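Local coordinates for phosphoenolpyruvate-protein phosphotransferase (Coxiella burnetii, PDB 3TRC) that probably transfers the phosphate of phosphoenolpyruvate to a histidine of a partner protein, and is represented here by its GAF domain, at residues Pro89-Asp94 and Gly114-Pro119; Pro39-Ser44 and Gln133-His138; Ile120-Glu125 and His154-Ile159. All coordinates share one frame; numbering follows the deposited sequence.

Contact 1 (Pro89-Asp94 and Gly114-Pro119); sequences PINLAD and GFLGIP
F115 and I90 meet where the short strand 90-92 pairs antiparallel with strand 114-119, at the margin of the GAF-domain sheet within this chain. F115 carries CG anti to the backbone N (chi1 177°), on the sheet face that also bears I90 and L92. The carbonyl O of I90 stands at the edge of the ring, 3.6 Å from F115 CD1, while L92 CD1 approaches it obliquely. On the same face CE1 of F115 comes to 3.7 Å from G117 CA. Helix 78-86 packs on this side, L79 against F115 and L82 and V83 against I90, so large apolar residues fit.

The backbone of I90 is gripped twice by G117: I90 N donates to G117 O and G117 N returns a nearly straight bond (171°) to I90 O, both 2.9 Å. L92 and F115 pair in the same reciprocal way. P89 has no N-H to offer, but its CA-H lies against G117 O, with P89 CA at 3.1 Å, so this oxygen has a second, weaker neighbour beside I90 N. The P89 ring also meets the P119 ring, CD to CD 4.3 Å.

On the opposite face N91 and L116 cross obliquely, L116 CD1 being 3.9 Å from N91 CB; the N91 amide turns to F140 O and E145.

The reciprocal backbone bonds of I90 with G117 and L92 with F115 define the register; the missing side chain at G117, where a CB would clash with F115 CE1, makes room for the ring beside I90, and the two prolines suit the end of the ladder.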
ATOM      1  N   PRO A  89      -0.349 -14.355  10.672  1.00 16.12           N
ATOM      2  CA  PRO A  89       0.363 -15.157   9.675  1.00 13.66           C
ATOM      3  C   PRO A  89       0.907 -16.463  10.245  1.00 14.99           C
ATOM      4  O   PRO A  89       1.287 -16.536  11.418  1.00 17.43           O
ATOM      5  CB  PRO A  89       1.519 -14.241   9.247  1.00 18.06           C
ATOM      6  CG  PRO A  89       1.058 -12.860   9.590  1.00 18.47           C
ATOM      7  CD  PRO A  89       0.235 -13.015  10.832  1.00 17.98           C
ATOM      8  N   ILE A  90       0.930 -17.495   9.408  1.00 13.36           N
ATOM      9  CA  ILE A  90       1.638 -18.725   9.716  1.00 14.96           C
ATOM     10  C   ILE A  90       2.731 -18.888   8.664  1.00 12.89           C
ATOM     11  O   ILE A  90       2.456 -18.931   7.462  1.00 14.46           O
ATOM     12  CB  ILE A  90       0.703 -19.951   9.734  1.00 15.38           C
ATOM     13  CG1 ILE A  90      -0.394 -19.763  10.788  1.00 16.69           C
ATOM     14  CG2 ILE A  90       1.497 -21.218  10.022  1.00 18.50           C
ATOM     15  CD1 ILE A  90      -1.326 -20.962  10.932  1.00 20.01           C
ATOM     16  N   ASN A  91       3.972 -18.951   9.130  1.00 13.80           N
ATOM     17  CA  ASN A  91       5.157 -18.968   8.277  1.00 13.36           C
ATOM     18  C   ASN A  91       5.979 -20.205   8.620  1.00 16.44           C
ATOM     19  O   ASN A  91       6.556 -20.292   9.711  1.00 17.03           O
ATOM     20  CB  ASN A  91       5.957 -17.693   8.555  1.00 11.59           C
ATOM     21  CG  ASN A  91       7.091 -17.461   7.572  1.00 14.30           C
ATOM     22  OD1 ASN A  91       7.550 -18.372   6.894  1.00 15.24           O
ATOM     23  ND2 ASN A  91       7.557 -16.216   7.511  1.00 16.47           N
ATOM     24  N   LEU A  92       6.025 -21.166   7.703  1.00 13.05           N
ATOM     25  CA  LEU A  92       6.657 -22.456   7.976  1.00 12.88           C
ATOM     26  C   LEU A  92       7.645 -22.850   6.885  1.00 16.00           C
ATOM     27  O   LEU A  92       7.481 -22.478   5.726  1.00 16.06           O
ATOM     28  CB  LEU A  92       5.586 -23.544   8.089  1.00 15.56           C
ATOM     29  CG  LEU A  92       4.446 -23.263   9.065  1.00 17.15           C
ATOM     30  CD1 LEU A  92       3.291 -24.239   8.857  1.00 19.39           C
ATOM     31  CD2 LEU A  92       4.948 -23.301  10.495  1.00 21.48           C
ATOM     32  N   ALA A  93       8.657 -23.626   7.260  1.00 17.15           N
ATOM     33  CA  ALA A  93       9.616 -24.150   6.295  1.00 15.95           C
ATOM     34  C   ALA A  93       9.125 -25.440   5.637  1.00 15.19           C
ATOM     35  O   ALA A  93       9.495 -25.745   4.505  1.00 16.84           O
ATOM     36  CB  ALA A  93      10.962 -24.383   6.958  1.00 14.92           C
ATOM     37  N   ASP A  94       8.295 -26.198   6.347  1.00 15.71           N
ATOM     38  CA  ASP A  94       7.795 -27.463   5.811  1.00 15.78           C
ATOM     39  C   ASP A  94       6.352 -27.721   6.248  1.00 17.47           C
ATOM     40  O   ASP A  94       6.100 -28.454   7.211  1.00 18.54           O
ATOM     41  CB  ASP A  94       8.702 -28.615   6.255  1.00 17.35           C
ATOM     42  CG  ASP A  94       8.715 -29.770   5.269  1.00 21.20           C
ATOM     43  OD1 ASP A  94       7.772 -29.898   4.459  1.00 21.76           O
ATOM     44  OD2 ASP A  94       9.675 -30.569   5.316  1.00 22.76           O
ATOM     45  N   GLY A 114       7.802 -24.868   1.854  1.00 11.96           N
ATOM     46  CA  GLY A 114       7.735 -23.536   2.432  1.00 13.84           C
ATOM     47  C   GLY A 114       6.331 -22.977   2.289  1.00 13.16           C
ATOM     48  O   GLY A 114       5.703 -23.152   1.248  1.00 13.32           O
ATOM     49  N   PHE A 115       5.848 -22.299   3.327  1.00 13.58           N
ATOM     50  CA  PHE A 115       4.445 -21.875   3.403  1.00 12.61           C
ATOM     51  C   PHE A 115       4.318 -20.541   4.130  1.00 12.20           C
ATOM     52  O   PHE A 115       4.868 -20.356   5.217  1.00 13.12           O
ATOM     53  CB  PHE A 115       3.626 -22.946   4.144  1.00 10.69           C
ATOM     54  CG  PHE A 115       2.173 -22.594   4.364  1.00 12.91           C
ATOM     55  CD1 PHE A 115       1.776 -21.843   5.466  1.00 14.71           C
ATOM     56  CD2 PHE A 115       1.193 -23.080   3.508  1.00 15.93           C
ATOM     57  CE1 PHE A 115       0.430 -21.545   5.683  1.00 15.38           C
ATOM     58  CE2 PHE A 115      -0.156 -22.787   3.716  1.00 15.15           C
ATOM     59  CZ  PHE A 115      -0.536 -22.020   4.806  1.00 14.90           C
ATOM     60  N   LEU A 116       3.603 -19.604   3.522  1.00 10.78           N
ATOM     61  CA  LEU A 116       3.230 -18.380   4.223  1.00 12.21           C
ATOM     62  C   LEU A 116       1.747 -18.140   4.021  1.00 14.08           C
ATOM     63  O   LEU A 116       1.298 -17.884   2.904  1.00 15.05           O
ATOM     64  CB  LEU A 116       4.035 -17.180   3.714  1.00 11.37           C
ATOM     65  CG  LEU A 116       3.685 -15.822   4.335  1.00 12.05           C
ATOM     66  CD1 LEU A 116       3.855 -15.856   5.849  1.00 16.84           C
ATOM     67  CD2 LEU A 116       4.550 -14.722   3.720  1.00 12.03           C
ATOM     68  N   GLY A 117       0.989 -18.244   5.109  1.00 11.74           N
ATOM     69  CA  GLY A 117      -0.441 -18.002   5.064  1.00 12.82           C
ATOM     70  C   GLY A 117      -0.761 -16.728   5.808  1.00 13.86           C
ATOM     71  O   GLY A 117      -0.352 -16.552   6.954  1.00 14.12           O
ATOM     72  N   ILE A 118      -1.489 -15.833   5.148  1.00 10.63           N
ATOM     73  CA  ILE A 118      -1.743 -14.499   5.673  1.00 14.84           C
ATOM     74  C   ILE A 118      -3.232 -14.175   5.677  1.00 13.96           C
ATOM     75  O   ILE A 118      -3.902 -14.262   4.647  1.00 13.45           O
ATOM     76  CB  ILE A 118      -0.980 -13.453   4.835  1.00 16.84           C
ATOM     77  CG1 ILE A 118       0.523 -13.690   4.966  1.00 23.92           C
ATOM     78  CG2 ILE A 118      -1.349 -12.038   5.249  1.00 20.10           C
ATOM     79  CD1 ILE A 118       1.346 -12.631   4.336  1.00 27.62           C
ATOM     80  N   PRO A 119      -3.761 -13.794   6.841  1.00 13.04           N
ATOM     81  CA  PRO A 119      -5.184 -13.464   6.896  1.00 13.86           C
ATOM     82  C   PRO A 119      -5.441 -12.125   6.223  1.00 15.75           C
ATOM     83  O   PRO A 119      -4.657 -11.183   6.366  1.00 17.08           O
ATOM     84  CB  PRO A 119      -5.464 -13.385   8.399  1.00 15.09           C
ATOM     85  CG  PRO A 119      -4.158 -12.988   8.993  1.00 17.42           C
ATOM     86  CD  PRO A 119      -3.098 -13.624   8.145  1.00 16.15           C
TER

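Contact 2 (Pro39-Ser44 and Gln133-His138); sequences PADACS and QQLESH
A classic beta bulge opens the pairing of strands 42-49 and 125-134: D41, just before the strand, and A42, its first residue, both face Q133. The carbonyl O of Q133 accepts from D41 N at 3.0 Å, in the carbonyl plane, and from A42 N at 3.1 Å, which stands 38° out of it. Q133 N donates to A42 O at 2.9 Å.

The D41 side chain extends the grip past the strand end. Its CG lies beside the backbone N (chi1 -55°), and OD2 receives L135 N at 2.8 Å through the anti lone pair, in a nearly straight bond. A water also donates to OD2 and accepts from E136 N, so an acidic residue suits the turn. Further along the strand, beyond A42, a second water joins S44 OG to Q133 OE1. The small A42 shares the face of Q133; C43 turns toward helix 23-37 and C35, with which a disulfide has been seen, though C43 is modelled in two conformers and the bond may be partial.

Strands 42-49 and 125-134, first and last along the chain, lie side by side at the sheet centre, an antiparallel pairing found in the GAF fold.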
ATOM      1  N   PRO A  39      10.967 -14.449  -5.315  1.00 13.66           N
ATOM      2  CA  PRO A  39       9.903 -15.170  -6.022  1.00 13.03           C
ATOM      3  C   PRO A  39       9.305 -16.280  -5.163  1.00 13.89           C
ATOM      4  O   PRO A  39       9.808 -16.582  -4.081  1.00 15.10           O
ATOM      5  CB  PRO A  39      10.646 -15.796  -7.200  1.00 13.01           C
ATOM      6  CG  PRO A  39      11.999 -16.098  -6.636  1.00 13.25           C
ATOM      7  CD  PRO A  39      12.303 -14.959  -5.681  1.00 17.00           C
ATOM      8  N   ALA A  40       8.225 -16.880  -5.650  1.00 14.62           N
ATOM      9  CA  ALA A  40       7.633 -18.042  -5.008  1.00 13.24           C
ATOM     10  C   ALA A  40       7.092 -18.950  -6.103  1.00 12.31           C
ATOM     11  O   ALA A  40       6.970 -18.536  -7.250  1.00 13.25           O
ATOM     12  CB  ALA A  40       6.517 -17.627  -4.053  1.00 11.98           C
ATOM     13  N   ASP A  41       6.755 -20.187  -5.755  1.00 11.69           N
ATOM     14  CA  ASP A  41       6.318 -21.144  -6.771  1.00 14.38           C
ATOM     15  C   ASP A  41       4.807 -21.256  -6.930  1.00 14.62           C
ATOM     16  O   ASP A  41       4.325 -21.639  -7.995  1.00 14.08           O
ATOM     17  CB  ASP A  41       6.944 -22.511  -6.521  1.00 15.76           C
ATOM     18  CG  ASP A  41       8.447 -22.437  -6.450  1.00 16.86           C
ATOM     19  OD1 ASP A  41       9.063 -21.923  -7.411  1.00 16.87           O
ATOM     20  OD2 ASP A  41       9.009 -22.844  -5.419  1.00 17.15           O
ATOM     21  N   ALA A  42       4.066 -20.903  -5.886  1.00 14.21           N
ATOM     22  CA  ALA A  42       2.616 -20.837  -5.985  1.00 14.35           C
ATOM     23  C   ALA A  42       2.064 -19.742  -5.085  1.00 15.11           C
ATOM     24  O   ALA A  42       2.630 -19.433  -4.040  1.00 16.08           O
ATOM     25  CB  ALA A  42       1.983 -22.193  -5.645  1.00 14.70           C
ATOM     26  N   CYS A  43       0.977 -19.122  -5.518  0.78 13.73           N
ATOM     27  CA  CYS A  43       0.299 -18.138  -4.696  0.78 12.27           C
ATOM     28  C   CYS A  43      -1.181 -18.239  -4.997  0.78 12.51           C
ATOM     29  O   CYS A  43      -1.583 -18.269  -6.157  0.78 11.71           O
ATOM     30  CB  CYS A  43       0.817 -16.727  -4.979  0.78 14.57           C
ATOM     31  SG  CYS A  43       0.070 -15.460  -3.942  0.78 12.29           S
ATOM     32  N   SER A  44      -1.980 -18.316  -3.940  1.00 12.51           N
ATOM     33  CA  SER A  44      -3.423 -18.470  -4.065  1.00 10.74           C
ATOM     34  C   SER A  44      -4.142 -17.487  -3.158  1.00 13.03           C
ATOM     35  O   SER A  44      -3.638 -17.127  -2.094  1.00 14.68           O
ATOM     36  CB  SER A  44      -3.841 -19.904  -3.704  1.00 13.52           C
ATOM     37  OG  SER A  44      -3.184 -20.841  -4.549  1.00 15.17           O
ATOM     38  N   GLN A 133       3.433 -20.310  -1.439  1.00 11.86           N
ATOM     39  CA  GLN A 133       4.120 -21.582  -1.245  1.00 11.33           C
ATOM     40  C   GLN A 133       5.361 -21.663  -2.109  1.00 10.80           C
ATOM     41  O   GLN A 133       5.456 -21.008  -3.140  1.00 11.48           O
ATOM     42  CB  GLN A 133       3.185 -22.747  -1.575  1.00 12.52           C
ATOM     43  CG  GLN A 133       1.853 -22.694  -0.824  1.00 12.63           C
ATOM     44  CD  GLN A 133       0.917 -23.827  -1.208  1.00 19.68           C
ATOM     45  OE1 GLN A 133       0.050 -23.673  -2.076  1.00 20.63           O
ATOM     46  NE2 GLN A 133       1.086 -24.976  -0.562  1.00 18.67           N
ATOM     47  N   GLN A 134       6.328 -22.459  -1.672  1.00 11.14           N
ATOM     48  CA  GLN A 134       7.504 -22.701  -2.491  1.00 10.99           C
ATOM     49  C   GLN A 134       7.974 -24.136  -2.330  1.00 11.87           C
ATOM     50  O   GLN A 134       7.675 -24.794  -1.335  1.00 14.46           O
ATOM     51  CB  GLN A 134       8.626 -21.705  -2.176  1.00 12.45           C
ATOM     52  CG  GLN A 134       9.027 -21.635  -0.722  1.00 11.88           C
ATOM     53  CD  GLN A 134       9.824 -20.381  -0.408  1.00 13.56           C
ATOM     54  OE1 GLN A 134      10.046 -19.537  -1.277  1.00 14.55           O
ATOM     55  NE2 GLN A 134      10.261 -20.258   0.837  1.00 15.04           N
ATOM     56  N   LEU A 135       8.695 -24.614  -3.335  1.00 16.15           N
ATOM     57  CA  LEU A 135       9.213 -25.972  -3.335  1.00 16.10           C
ATOM     58  C   LEU A 135      10.306 -26.169  -2.285  1.00 18.03           C
ATOM     59  O   LEU A 135      10.408 -27.242  -1.689  1.00 21.23           O
ATOM     60  CB  LEU A 135       9.745 -26.317  -4.727  1.00 17.47           C
ATOM     61  CG  LEU A 135       8.706 -26.290  -5.852  1.00 19.50           C
ATOM     62  CD1 LEU A 135       9.379 -26.228  -7.216  1.00 21.37           C
ATOM     63  CD2 LEU A 135       7.767 -27.487  -5.757  1.00 19.70           C
ATOM     64  N   GLU A 136      11.123 -25.141  -2.062  1.00 15.11           N
ATOM     65  CA  GLU A 136      12.196 -25.237  -1.081  1.00 18.89           C
ATOM     66  C   GLU A 136      11.589 -25.357   0.304  1.00 17.09           C
ATOM     67  O   GLU A 136      10.540 -24.768   0.583  1.00 16.05           O
ATOM     68  CB  GLU A 136      13.099 -23.999  -1.129  1.00 24.20           C
ATOM     69  CG  GLU A 136      13.880 -23.830  -2.422  1.00 35.08           C
ATOM     70  CD  GLU A 136      15.179 -24.609  -2.430  1.00 44.00           C
ATOM     71  OE1 GLU A 136      15.646 -25.004  -1.340  1.00 46.11           O
ATOM     72  OE2 GLU A 136      15.738 -24.824  -3.527  1.00 48.09           O
ATOM     73  N   SER A 137      12.242 -26.119   1.172  1.00 15.99           N
ATOM     74  CA  SER A 137      11.802 -26.218   2.558  1.00 16.88           C
ATOM     75  C   SER A 137      12.388 -25.062   3.366  1.00 18.24           C
ATOM     76  O   SER A 137      13.170 -25.261   4.296  1.00 16.54           O
ATOM     77  CB  SER A 137      12.195 -27.570   3.166  1.00 19.33           C
ATOM     78  OG  SER A 137      11.493 -28.630   2.534  1.00 23.70           O
ATOM     79  N   HIS A 138      12.007 -23.847   2.984  1.00 16.77           N
ATOM     80  CA  HIS A 138      12.473 -22.633   3.639  1.00 15.42           C
ATOM     81  C   HIS A 138      11.267 -21.843   4.071  1.00 15.24           C
ATOM     82  O   HIS A 138      10.309 -21.710   3.311  1.00 14.46           O
ATOM     83  CB  HIS A 138      13.241 -21.750   2.653  1.00 17.31           C
ATOM     84  CG  HIS A 138      14.543 -22.326   2.202  1.00 18.36           C
ATOM     85  ND1 HIS A 138      15.365 -21.684   1.300  1.00 23.33           N
ATOM     86  CD2 HIS A 138      15.166 -23.483   2.525  1.00 18.65           C
ATOM     87  CE1 HIS A 138      16.439 -22.422   1.087  1.00 21.58           C
ATOM     88  NE2 HIS A 138      16.341 -23.521   1.814  1.00 19.20           N
TER
HETATM   89  O   HOH W   1      11.475 -22.936  -4.214  1.00 21.62           O
HETATM   90  O   HOH W   2      -0.831 -21.244  -3.137  0.93 15.02           O

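Contact 3 (Ile120-Glu125 and His154-Ile159); sequences IIEQGE and HLAAEI
I120 and E122 of strand 120-122 face A156 of helix 154-159, the short axes passing 6.9 Å apart at a crossing angle of -60°, with the CA atoms of E122 and A156 only 5.2 Å apart. So close an approach is possible because alanine is small: A156 CB points at the strand and reaches I121 O at 3.3 Å. I120 drives its CG2 branch, anti to the backbone N, onto the helix backbone, where it lies 3.5 Å from A156 CA, tighter than usual van der Waals contact. The same methyl is 3.6 Å from A156 CB and 4.2 Å from I159 CD1, so one branch of I120 touches residues on successive turns of the helix.

This is the way a GAF domain covers one face of its antiparallel sheet with helices. I120 and L155 also meet L45 of strand 42-49, I159 reaches I47 of that strand, and L23 and V30 of helix 23-37 pack on I159 and L155; branched aliphatic residues suit such a buried layer.

E122 sits nearer the surface. The chain bends at chi2 (72°), bringing CD back toward the helix; OE1 lies 3.6 Å from A157 N, a contact rather than a hydrogen bond, while CB stays 4.1 Å from A156 CB. E122 also begins a type I' turn to E125, closed by reciprocal backbone hydrogen bonds; G124, at a positive phi of 86°, suits it by lacking a side chain. N18 of the second subunit packs on both E122 and A157, and A19 of that subunit on Q123.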
ATOM      1  N   ILE A 120      -6.526 -12.062   5.462  1.00 13.04           N
ATOM      2  CA  ILE A 120      -6.926 -10.818   4.817  1.00 13.46           C
ATOM      3  C   ILE A 120      -8.059 -10.241   5.638  1.00 17.00           C
ATOM      4  O   ILE A 120      -9.169 -10.771   5.633  1.00 15.09           O
ATOM      5  CB  ILE A 120      -7.375 -11.053   3.365  1.00 12.32           C
ATOM      6  CG1 ILE A 120      -6.226 -11.677   2.553  1.00 14.94           C
ATOM      7  CG2 ILE A 120      -7.841  -9.743   2.739  1.00 12.39           C
ATOM      8  CD1 ILE A 120      -6.593 -12.053   1.120  1.00 15.91           C
ATOM      9  N   ILE A 121      -7.762  -9.168   6.365  1.00 17.77           N
ATOM     10  CA  ILE A 121      -8.667  -8.642   7.374  1.00 17.72           C
ATOM     11  C   ILE A 121      -8.959  -7.171   7.121  1.00 20.20           C
ATOM     12  O   ILE A 121      -8.045  -6.363   6.953  1.00 21.71           O
ATOM     13  CB  ILE A 121      -8.060  -8.788   8.791  1.00 20.20           C
ATOM     14  CG1 ILE A 121      -7.695 -10.248   9.067  1.00 22.83           C
ATOM     15  CG2 ILE A 121      -9.019  -8.245   9.851  1.00 18.94           C
ATOM     16  CD1 ILE A 121      -6.842 -10.453  10.305  1.00 23.72           C
ATOM     17  N   GLU A 122     -10.242  -6.839   7.081  1.00 19.35           N
ATOM     18  CA  GLU A 122     -10.673  -5.461   6.920  1.00 21.03           C
ATOM     19  C   GLU A 122     -11.279  -4.993   8.228  1.00 26.95           C
ATOM     20  O   GLU A 122     -12.344  -5.461   8.624  1.00 23.22           O
ATOM     21  CB  GLU A 122     -11.698  -5.349   5.794  1.00 22.26           C
ATOM     22  CG  GLU A 122     -12.383  -3.995   5.707  1.00 26.17           C
ATOM     23  CD  GLU A 122     -11.466  -2.903   5.193  1.00 30.09           C
ATOM     24  OE1 GLU A 122     -10.340  -3.223   4.752  1.00 30.43           O
ATOM     25  OE2 GLU A 122     -11.875  -1.725   5.230  1.00 31.88           O
ATOM     26  N   GLN A 123     -10.584  -4.080   8.899  1.00 31.78           N
ATOM     27  CA  GLN A 123     -11.045  -3.543  10.176  1.00 35.05           C
ATOM     28  C   GLN A 123     -11.574  -4.622  11.120  1.00 32.12           C
ATOM     29  O   GLN A 123     -12.677  -4.502  11.650  1.00 29.61           O
ATOM     30  CB  GLN A 123     -12.116  -2.478   9.950  1.00 39.56           C
ATOM     31  CG  GLN A 123     -11.598  -1.221   9.282  1.00 45.69           C
ATOM     32  CD  GLN A 123     -12.622  -0.105   9.283  1.00 51.10           C
ATOM     33  OE1 GLN A 123     -12.295   1.050   9.545  1.00 51.79           O
ATOM     34  NE2 GLN A 123     -13.872  -0.446   8.989  1.00 54.74           N
ATOM     35  N   GLY A 124     -10.789  -5.675  11.323  1.00 30.31           N
ATOM     36  CA  GLY A 124     -11.148  -6.727  12.257  1.00 27.55           C
ATOM     37  C   GLY A 124     -12.031  -7.835  11.709  1.00 25.73           C
ATOM     38  O   GLY A 124     -12.296  -8.819  12.403  1.00 29.01           O
ATOM     39  N   GLU A 125     -12.491  -7.683  10.470  1.00 23.60           N
ATOM     40  CA  GLU A 125     -13.320  -8.703   9.835  1.00 21.02           C
ATOM     41  C   GLU A 125     -12.505  -9.518   8.831  1.00 19.68           C
ATOM     42  O   GLU A 125     -11.979  -8.963   7.871  1.00 20.20           O
ATOM     43  CB  GLU A 125     -14.511  -8.058   9.122  1.00 24.47           C
ATOM     44  CG  GLU A 125     -15.462  -9.057   8.472  1.00 30.20           C
ATOM     45  CD  GLU A 125     -16.547  -8.394   7.634  1.00 34.74           C
ATOM     46  OE1 GLU A 125     -16.543  -7.150   7.512  1.00 35.57           O
ATOM     47  OE2 GLU A 125     -17.405  -9.123   7.090  1.00 34.51           O
ATOM     48  N   HIS A 154      -4.069  -4.057   1.527  1.00 19.20           N
ATOM     49  CA  HIS A 154      -4.586  -3.490   0.288  1.00 20.99           C
ATOM     50  C   HIS A 154      -5.671  -4.408  -0.273  1.00 17.63           C
ATOM     51  O   HIS A 154      -6.741  -3.955  -0.667  1.00 16.99           O
ATOM     52  CB  HIS A 154      -3.435  -3.335  -0.712  1.00 25.35           C
ATOM     53  CG  HIS A 154      -3.698  -2.360  -1.817  1.00 28.22           C
ATOM     54  ND1 HIS A 154      -4.911  -1.723  -1.988  1.00 28.53           N
ATOM     55  CD2 HIS A 154      -2.900  -1.915  -2.815  1.00 25.21           C
ATOM     56  CE1 HIS A 154      -4.846  -0.930  -3.040  1.00 24.60           C
ATOM     57  NE2 HIS A 154      -3.635  -1.029  -3.564  1.00 27.21           N
ATOM     58  N   LEU A 155      -5.386  -5.707  -0.310  1.00 16.43           N
ATOM     59  CA  LEU A 155      -6.349  -6.685  -0.803  1.00 15.21           C
ATOM     60  C   LEU A 155      -7.647  -6.664  -0.001  1.00 13.64           C
ATOM     61  O   LEU A 155      -8.734  -6.793  -0.566  1.00 16.78           O
ATOM     62  CB  LEU A 155      -5.742  -8.087  -0.789  1.00 17.88           C
ATOM     63  CG  LEU A 155      -4.479  -8.232  -1.645  1.00 21.65           C
ATOM     64  CD1 LEU A 155      -3.928  -9.640  -1.543  1.00 20.64           C
ATOM     65  CD2 LEU A 155      -4.773  -7.875  -3.092  1.00 26.03           C
ATOM     66  N   ALA A 156      -7.534  -6.502   1.313  1.00 14.24           N
ATOM     67  CA  ALA A 156      -8.718  -6.421   2.167  1.00 14.13           C
ATOM     68  C   ALA A 156      -9.603  -5.250   1.756  1.00 13.86           C
ATOM     69  O   ALA A 156     -10.829  -5.380   1.657  1.00 15.61           O
ATOM     70  CB  ALA A 156      -8.316  -6.300   3.636  1.00 14.31           C
ATOM     71  N   ALA A 157      -8.982  -4.101   1.508  1.00 15.31           N
ATOM     72  CA  ALA A 157      -9.727  -2.916   1.105  1.00 17.81           C
ATOM     73  C   ALA A 157     -10.405  -3.134  -0.238  1.00 17.39           C
ATOM     74  O   ALA A 157     -11.548  -2.736  -0.438  1.00 18.63           O
ATOM     75  CB  ALA A 157      -8.808  -1.698   1.043  1.00 17.61           C
ATOM     76  N   GLU A 158      -9.694  -3.766  -1.163  1.00 18.28           N
ATOM     77  CA  GLU A 158     -10.245  -4.033  -2.485  1.00 20.63           C
ATOM     78  C   GLU A 158     -11.437  -4.991  -2.424  1.00 16.16           C
ATOM     79  O   GLU A 158     -12.449  -4.781  -3.088  1.00 17.21           O
ATOM     80  CB  GLU A 158      -9.151  -4.555  -3.419  1.00 21.27           C
ATOM     81  CG  GLU A 158      -8.006  -3.555  -3.617  1.00 26.09           C
ATOM     82  CD  GLU A 158      -8.449  -2.290  -4.340  1.00 33.30           C
ATOM     83  OE1 GLU A 158      -9.107  -2.415  -5.388  1.00 33.43           O
ATOM     84  OE2 GLU A 158      -8.151  -1.174  -3.858  1.00 36.91           O
ATOM     85  N   ILE A 159     -11.323  -6.041  -1.618  1.00 15.04           N
ATOM     86  CA  ILE A 159     -12.432  -6.961  -1.427  1.00 12.63           C
ATOM     87  C   ILE A 159     -13.625  -6.284  -0.741  1.00 17.33           C
ATOM     88  O   ILE A 159     -14.775  -6.459  -1.149  1.00 16.04           O
ATOM     89  CB  ILE A 159     -11.985  -8.199  -0.628  1.00 14.97           C
ATOM     90  CG1 ILE A 159     -10.887  -8.934  -1.407  1.00 13.70           C
ATOM     91  CG2 ILE A 159     -13.174  -9.105  -0.322  1.00 15.13           C
ATOM     92  CD1 ILE A 159     -10.252 -10.103  -0.658  1.00 16.85           C
TER

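From the N terminus, contact 2 opens first, at 39-44 just after helix 23-37. Contact 1 then opens at 89-94 and closes at 114-119, entirely within the long loop that contact 2 spans. Next, 120-125 opens contact 3 before 133-138 completes contact 2, and 154-159 closes contact 3 last, so contacts 2 and 3 cross. Contacts 1 and 3 share strand 114-122. Contacts 1 and 2 touch through probable hydrogen bonds of G114 with Q134 and E136. Contact 2 joins central strands, contact 1 adds the outermost strand 90-92, and contact 3, its centre about 23 Å from that of contact 2, ties the sheet to helix 142-164.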